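Local coordinates for protein ORF14 (Streptomyces clavuligerus, PDB 2WPW) that is a tandem GCN5-related N-acetyltransferase that binds acetyl-CoA and probably transfers acyl groups, at residues P55-D60 against R75-D80; L112-D117 against A333-S338. All coordinates share one frame; numbering follows the deposited sequence.

Contact 1. Residues P55-D60 against R75-D80; sequences PATALD and RLALPD
A58 and L78 face each other as a hydrogen-bonded antiparallel pair, and D60 with L76 repeats it two residues on. The axes of strands 57-60 and 75-79 approach to 4.5 Å, with N-to-C directions 158° apart.

Backbone bonds carry most of the contact. L78 N donates to A58 O over 2.7 Å and A58 N returns a bond to L78 O; D60 N and L76 O, L76 N and D60 O do the same. Past the strand ends, D80 N reaches A56 O at 2.9 Å in an almost straight bond (178° at the hydrogen). The non-hydrogen-bonded pairs T57–P79 and L59–A77 come between, where T57 CA and L59 CA make CA-H...O contacts to L78 O and L76 O.

Apolar contacts lie on both faces. On the one with T57, L59, A77 and P79, T57 OG1 stands beside its backbone N (chi1 -58°) and donates to P55 O at 2.8 Å, which leaves T57 CG2 anti to that N and 4.2 Å from A77 CB. With an alanine here, P55 O would probably lose this hydroxyl and a gap open beside A77. On the other face A58 CB packs on L78 CB, 4.3 Å away, and helix 101-115 covers D60 and L76 through L112.

Polar ends are held by neighbours: D60 OD1 accepts from W62 NE1, while the R75 guanidinium forms a salt bridge through NE to D61 and a bond through NH1 to S49 OG. L59 CD1 also touches this guanidinium obliquely, 3.6 Å from R75 NH2.

The register and connectivity are those of a beta hairpin, strands 57-66 and 69-79, within the antiparallel part of a GNAT fold; strand 84-92 continues the sheet beyond 69-79.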
ATOM      1  N   PRO A  55     -10.462  -7.597   4.101  1.00 20.13           N
ATOM      2  CA  PRO A  55     -11.458  -8.165   5.040  1.00 21.24           C
ATOM      3  C   PRO A  55     -12.141  -7.130   5.932  1.00 22.25           C
ATOM      4  O   PRO A  55     -11.540  -6.086   6.264  1.00 20.80           O
ATOM      5  CB  PRO A  55     -10.648  -9.138   5.902  1.00 21.99           C
ATOM      6  CG  PRO A  55      -9.169  -8.685   5.717  1.00 22.56           C
ATOM      7  CD  PRO A  55      -9.069  -8.022   4.378  1.00 19.81           C
ATOM      8  N   ALA A  56     -13.402  -7.411   6.293  1.00 22.75           N
ATOM      9  CA  ALA A  56     -14.114  -6.563   7.240  1.00 24.33           C
ATOM     10  C   ALA A  56     -14.046  -5.067   6.797  1.00 24.98           C
ATOM     11  O   ALA A  56     -13.811  -4.177   7.634  1.00 25.12           O
ATOM     12  CB  ALA A  56     -13.548  -6.742   8.660  1.00 23.72           C
ATOM     13  N   THR A  57     -14.289  -4.826   5.493  1.00 24.91           N
ATOM     14  CA  THR A  57     -14.143  -3.510   4.825  1.00 24.82           C
ATOM     15  C   THR A  57     -15.065  -3.442   3.634  1.00 25.09           C
ATOM     16  O   THR A  57     -15.072  -4.366   2.789  1.00 23.95           O
ATOM     17  CB  THR A  57     -12.770  -3.351   4.236  1.00 23.17           C
ATOM     18  OG1 THR A  57     -11.830  -3.504   5.276  1.00 25.24           O
ATOM     19  CG2 THR A  57     -12.612  -1.980   3.680  1.00 23.27           C
ATOM     20  N   ALA A  58     -15.866  -2.382   3.589  1.00 25.22           N
ATOM     21  CA  ALA A  58     -16.759  -2.185   2.466  1.00 26.34           C
ATOM     22  C   ALA A  58     -16.150  -1.115   1.540  1.00 26.06           C
ATOM     23  O   ALA A  58     -15.607  -0.092   2.049  1.00 27.72           O
ATOM     24  CB  ALA A  58     -18.159  -1.788   2.941  1.00 25.98           C
ATOM     25  N   LEU A  59     -16.194  -1.357   0.220  1.00 24.66           N
ATOM     26  CA  LEU A  59     -15.652  -0.404  -0.745  1.00 24.73           C
ATOM     27  C   LEU A  59     -16.743   0.408  -1.383  1.00 24.69           C
ATOM     28  O   LEU A  59     -17.707  -0.129  -1.887  1.00 25.97           O
ATOM     29  CB  LEU A  59     -14.848  -1.086  -1.853  1.00 24.22           C
ATOM     30  CG  LEU A  59     -13.686  -2.010  -1.453  1.00 24.86           C
ATOM     31  CD1 LEU A  59     -12.886  -2.365  -2.687  1.00 23.32           C
ATOM     32  CD2 LEU A  59     -12.767  -1.451  -0.392  1.00 22.80           C
ATOM     33  N   ASP A  60     -16.608   1.715  -1.377  1.00 24.35           N
ATOM     34  CA  ASP A  60     -17.618   2.516  -2.054  1.00 24.65           C
ATOM     35  C   ASP A  60     -16.965   3.281  -3.207  1.00 23.86           C
ATOM     36  O   ASP A  60     -16.400   4.333  -2.987  1.00 25.46           O
ATOM     37  CB  ASP A  60     -18.270   3.450  -1.047  1.00 24.59           C
ATOM     38  CG  ASP A  60     -19.660   3.895  -1.472  1.00 26.38           C
ATOM     39  OD1 ASP A  60     -19.971   3.958  -2.685  1.00 24.53           O
ATOM     40  OD2 ASP A  60     -20.437   4.227  -0.563  1.00 29.99           O
ATOM     41  N   ARG A  75     -12.778   6.666  -4.598  1.00 15.90           N
ATOM     42  CA  ARG A  75     -12.961   5.379  -3.953  1.00 16.03           C
ATOM     43  C   ARG A  75     -12.837   5.558  -2.433  1.00 16.83           C
ATOM     44  O   ARG A  75     -11.883   6.168  -1.898  1.00 17.98           O
ATOM     45  CB  ARG A  75     -11.906   4.417  -4.439  1.00 13.71           C
ATOM     46  CG  ARG A  75     -11.892   4.218  -5.915  1.00 16.98           C
ATOM     47  CD  ARG A  75     -10.939   2.994  -6.322  1.00 19.06           C
ATOM     48  NE  ARG A  75     -11.482   1.717  -5.842  1.00 13.69           N
ATOM     49  CZ  ARG A  75     -10.874   0.553  -5.940  1.00 16.73           C
ATOM     50  NH1 ARG A  75      -9.635   0.468  -6.437  1.00 14.24           N
ATOM     51  NH2 ARG A  75     -11.499  -0.543  -5.500  1.00 16.36           N
ATOM     52  N   LEU A  76     -13.798   5.041  -1.717  1.00 18.62           N
ATOM     53  CA  LEU A  76     -13.718   5.097  -0.280  1.00 19.91           C
ATOM     54  C   LEU A  76     -13.697   3.662   0.218  1.00 21.55           C
ATOM     55  O   LEU A  76     -14.376   2.772  -0.370  1.00 21.87           O
ATOM     56  CB  LEU A  76     -14.917   5.833   0.301  1.00 20.79           C
ATOM     57  CG  LEU A  76     -15.174   7.320  -0.024  1.00 20.06           C
ATOM     58  CD1 LEU A  76     -16.288   7.810   0.794  1.00 21.01           C
ATOM     59  CD2 LEU A  76     -14.004   8.165   0.279  1.00 22.81           C
ATOM     60  N   ALA A  77     -12.885   3.447   1.272  1.00 21.75           N
ATOM     61  CA  ALA A  77     -12.825   2.206   2.042  1.00 21.15           C
ATOM     62  C   ALA A  77     -13.471   2.479   3.398  1.00 21.55           C
ATOM     63  O   ALA A  77     -13.071   3.413   4.061  1.00 20.91           O
ATOM     64  CB  ALA A  77     -11.367   1.732   2.239  1.00 19.30           C
ATOM     65  N   LEU A  78     -14.465   1.664   3.782  1.00 22.38           N
ATOM     66  CA  LEU A  78     -15.182   1.799   5.069  1.00 24.03           C
ATOM     67  C   LEU A  78     -14.902   0.613   6.013  1.00 24.28           C
ATOM     68  O   LEU A  78     -15.530  -0.469   5.873  1.00 25.26           O
ATOM     69  CB  LEU A  78     -16.688   1.814   4.813  1.00 25.10           C
ATOM     70  CG  LEU A  78     -17.398   3.131   4.404  1.00 28.67           C
ATOM     71  CD1 LEU A  78     -16.438   4.144   3.896  1.00 29.14           C
ATOM     72  CD2 LEU A  78     -18.510   2.869   3.339  1.00 28.20           C
ATOM     73  N   PRO A  79     -13.976   0.779   6.973  1.00 23.75           N
ATOM     74  CA  PRO A  79     -13.692  -0.397   7.852  1.00 24.23           C
ATOM     75  C   PRO A  79     -14.863  -0.738   8.799  1.00 25.55           C
ATOM     76  O   PRO A  79     -15.484   0.164   9.347  1.00 26.44           O
ATOM     77  CB  PRO A  79     -12.418   0.006   8.622  1.00 23.71           C
ATOM     78  CG  PRO A  79     -12.089   1.425   8.189  1.00 23.25           C
ATOM     79  CD  PRO A  79     -13.074   1.924   7.196  1.00 22.95           C
ATOM     80  N   ASP A  80     -15.214  -2.007   8.961  1.00 26.64           N
ATOM     81  CA  ASP A  80     -16.341  -2.320   9.846  1.00 29.18           C
ATOM     82  C   ASP A  80     -16.078  -1.800  11.261  1.00 30.12           C
ATOM     83  O   ASP A  80     -14.926  -1.821  11.755  1.00 27.76           O
ATOM     84  CB  ASP A  80     -16.644  -3.836   9.934  1.00 30.84           C
ATOM     85  CG  ASP A  80     -17.056  -4.460   8.590  1.00 32.39           C
ATOM     86  OD1 ASP A  80     -17.601  -3.746   7.733  1.00 34.55           O
ATOM     87  OD2 ASP A  80     -16.832  -5.674   8.396  1.00 32.24           O
TER

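Contact 2. Residues L112-D117 against A333-S338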
ATOM      1  N   LEU A 112     -21.104  10.689   1.346  1.00 20.99           N
ATOM      2  CA  LEU A 112     -21.058   9.232   1.577  1.00 21.71           C
ATOM      3  C   LEU A 112     -20.615   8.887   3.040  1.00 22.82           C
ATOM      4  O   LEU A 112     -21.225   8.013   3.683  1.00 24.17           O
ATOM      5  CB  LEU A 112     -20.165   8.516   0.568  1.00 19.86           C
ATOM      6  CG  LEU A 112     -20.524   8.703  -0.915  1.00 20.91           C
ATOM      7  CD1 LEU A 112     -19.304   8.325  -1.830  1.00 17.20           C
ATOM      8  CD2 LEU A 112     -21.774   7.877  -1.229  1.00 16.63           C
ATOM      9  N   ALA A 113     -19.577   9.558   3.559  1.00 21.26           N
ATOM     10  CA  ALA A 113     -19.191   9.358   4.954  1.00 22.06           C
ATOM     11  C   ALA A 113     -20.394   9.507   5.876  1.00 23.87           C
ATOM     12  O   ALA A 113     -20.706   8.628   6.696  1.00 22.91           O
ATOM     13  CB  ALA A 113     -18.153  10.345   5.328  1.00 21.76           C
ATOM     14  N   ARG A 114     -21.067  10.646   5.731  1.00 25.35           N
ATOM     15  CA  ARG A 114     -22.231  10.945   6.543  1.00 28.34           C
ATOM     16  C   ARG A 114     -23.263   9.857   6.419  1.00 29.70           C
ATOM     17  O   ARG A 114     -23.770   9.359   7.428  1.00 31.16           O
ATOM     18  CB  ARG A 114     -22.832  12.316   6.172  1.00 30.03           C
ATOM     19  CG  ARG A 114     -22.643  13.446   7.254  1.00 32.39           C
ATOM     20  CD  ARG A 114     -22.551  14.861   6.672  1.00 34.97           C
ATOM     21  NE  ARG A 114     -23.068  15.036   5.303  1.00 32.95           N
ATOM     22  CZ  ARG A 114     -22.495  15.831   4.401  1.00 31.73           C
ATOM     23  NH1 ARG A 114     -21.378  16.496   4.686  1.00 33.73           N
ATOM     24  NH2 ARG A 114     -22.986  15.931   3.187  1.00 31.85           N
ATOM     25  N   LYS A 115     -23.582   9.469   5.188  1.00 33.14           N
ATOM     26  CA  LYS A 115     -24.662   8.502   5.012  1.00 34.89           C
ATOM     27  C   LYS A 115     -24.319   7.177   5.724  1.00 34.47           C
ATOM     28  O   LYS A 115     -25.215   6.499   6.277  1.00 34.17           O
ATOM     29  CB  LYS A 115     -24.968   8.248   3.532  1.00 35.93           C
ATOM     30  CG  LYS A 115     -25.727   6.946   3.275  1.00 38.70           C
ATOM     31  CD  LYS A 115     -25.892   6.726   1.781  1.00 44.21           C
ATOM     32  CE  LYS A 115     -26.803   7.796   1.186  1.00 48.90           C
ATOM     33  NZ  LYS A 115     -27.040   7.624  -0.278  1.00 51.95           N
ATOM     34  N   HIS A 116     -23.024   6.855   5.712  1.00 32.10           N
ATOM     35  CA  HIS A 116     -22.487   5.604   6.220  1.00 31.52           C
ATOM     36  C   HIS A 116     -22.119   5.687   7.682  1.00 30.54           C
ATOM     37  O   HIS A 116     -21.380   4.835   8.172  1.00 28.54           O
ATOM     38  CB  HIS A 116     -21.185   5.293   5.485  1.00 31.07           C
ATOM     39  CG  HIS A 116     -21.379   4.692   4.133  1.00 34.58           C
ATOM     40  ND1 HIS A 116     -22.261   3.662   3.899  1.00 37.24           N
ATOM     41  CD2 HIS A 116     -20.773   4.949   2.946  1.00 37.41           C
ATOM     42  CE1 HIS A 116     -22.187   3.305   2.629  1.00 39.48           C
ATOM     43  NE2 HIS A 116     -21.303   4.080   2.024  1.00 37.47           N
ATOM     44  N   ASP A 117     -22.565   6.745   8.363  1.00 30.47           N
ATOM     45  CA  ASP A 117     -22.277   6.904   9.766  1.00 30.34           C
ATOM     46  C   ASP A 117     -20.832   7.110  10.134  1.00 28.59           C
ATOM     47  O   ASP A 117     -20.392   6.634  11.152  1.00 27.90           O
ATOM     48  CB  ASP A 117     -22.753   5.696  10.510  1.00 32.14           C
ATOM     49  CG  ASP A 117     -24.113   5.886  11.034  1.00 38.70           C
ATOM     50  OD1 ASP A 117     -24.892   4.891  11.031  1.00 46.36           O
ATOM     51  OD2 ASP A 117     -24.404   7.051  11.436  1.00 42.76           O
ATOM     52  N   ALA A 333     -10.441  14.866   8.208  1.00 26.31           N
ATOM     53  CA  ALA A 333     -11.367  15.937   8.099  1.00 25.72           C
ATOM     54  C   ALA A 333     -12.695  15.456   8.601  1.00 26.98           C
ATOM     55  O   ALA A 333     -12.963  14.248   8.686  1.00 27.67           O
ATOM     56  CB  ALA A 333     -11.489  16.401   6.634  1.00 24.87           C
ATOM     57  N   GLU A 334     -13.529  16.424   8.929  1.00 26.95           N
ATOM     58  CA  GLU A 334     -14.799  16.138   9.522  1.00 29.25           C
ATOM     59  C   GLU A 334     -15.729  15.850   8.387  1.00 27.18           C
ATOM     60  O   GLU A 334     -15.634  16.505   7.384  1.00 25.49           O
ATOM     61  CB  GLU A 334     -15.276  17.360  10.331  1.00 30.15           C
ATOM     62  CG  GLU A 334     -14.563  17.513  11.679  1.00 35.86           C
ATOM     63  CD  GLU A 334     -15.053  18.738  12.439  1.00 41.23           C
ATOM     64  OE1 GLU A 334     -16.015  18.604  13.200  1.00 43.66           O
ATOM     65  OE2 GLU A 334     -14.488  19.839  12.270  1.00 42.86           O
ATOM     66  N   ALA A 335     -16.592  14.853   8.532  1.00 28.88           N
ATOM     67  CA  ALA A 335     -17.656  14.606   7.556  1.00 30.08           C
ATOM     68  C   ALA A 335     -18.649  15.774   7.555  1.00 29.92           C
ATOM     69  O   ALA A 335     -19.242  16.105   6.537  1.00 30.21           O
ATOM     70  CB  ALA A 335     -18.365  13.325   7.871  1.00 32.05           C
ATOM     71  N   GLY A 336     -18.832  16.383   8.717  1.00 30.13           N
ATOM     72  CA  GLY A 336     -19.572  17.618   8.825  1.00 30.07           C
ATOM     73  C   GLY A 336     -21.026  17.275   9.031  1.00 32.24           C
ATOM     74  O   GLY A 336     -21.386  16.113   9.054  1.00 34.32           O
ATOM     75  N   PRO A 337     -21.869  18.292   9.171  1.00 32.55           N
ATOM     76  CA  PRO A 337     -23.288  18.084   9.440  1.00 34.75           C
ATOM     77  C   PRO A 337     -24.060  17.680   8.211  1.00 35.22           C
ATOM     78  O   PRO A 337     -23.746  18.095   7.131  1.00 33.71           O
ATOM     79  CB  PRO A 337     -23.762  19.461   9.929  1.00 33.99           C
ATOM     80  CG  PRO A 337     -22.700  20.480   9.417  1.00 31.96           C
ATOM     81  CD  PRO A 337     -21.495  19.711   8.971  1.00 30.47           C
ATOM     82  N   SER A 338     -25.082  16.870   8.381  1.00 39.23           N
ATOM     83  CA  SER A 338     -26.030  16.670   7.297  1.00 41.30           C
ATOM     84  C   SER A 338     -27.061  17.778   7.312  1.00 41.76           C
ATOM     85  O   SER A 338     -27.913  17.825   6.434  1.00 42.85           O
ATOM     86  CB  SER A 338     -26.755  15.336   7.456  1.00 44.55           C
ATOM     87  OG  SER A 338     -25.815  14.292   7.618  1.00 46.10           O
TER
HETATM   88  O   HOH W   1     -25.592  14.387   4.611  1.00 22.81           O
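R114 reaches from the last turn of helix 101-115 into the bend of the chain's C-terminal tail, where its side chain meets the backbone carbonyls of A335, G336 and P337. R114 NH1 donates to A335 O at 2.9 Å, with 144° at the hydrogen and A335 O tilted a little from the guanidinium plane. G336 O also lies near that plane, at the edge, but its closest approach is to R114 CD, at a doubtful 2.9 Å. P337 O sits over one face, 3.6 Å from R114 NE. Both chi1 (-110°) and chi3 (19°) of R114 lie off the staggered positions, so the modelled conformer should be read with caution.

S338 closes the bend, its OG 3.3 Å from R114 CG. A water in the guanidinium plane accepts from R114 NE at 2.7 Å and is also hydrogen-bonded to S338 OG, 3.0 Å away. Beside it, A113 CB packs on A335 CB at 3.9 Å, and both methyls rest on L121 of strand 120-127.

Across these two segments, then, the arginine is met by carbonyl dipoles and a water rather than a carboxylate, so its charge is probably stabilised by neutral oxygens while the tail is tied to the helix end.

How the contacts relate
Contacts 1 and 2 have centres 15 Å apart, yet they touch directly. H116, just past the end of helix 101-115, hydrogen-bonds through NE2 to D60 OD2 of the hairpin (2.7 Å), and its ring also packs against L78. L112 CB lies 3.9 Å from L76 CD1, so the helix end packs on the hairpin through L112 and H116 while A113 and R114 serve the 333-338 tail. Contact 1 lies nearer the cofactor: the side chain of L76 is about 9 Å from bound acetyl-CoA and about 7 Å from that of L90, an acetyl-CoA-binding residue, whereas the A113 side chain is about 12 Å from the cofactor.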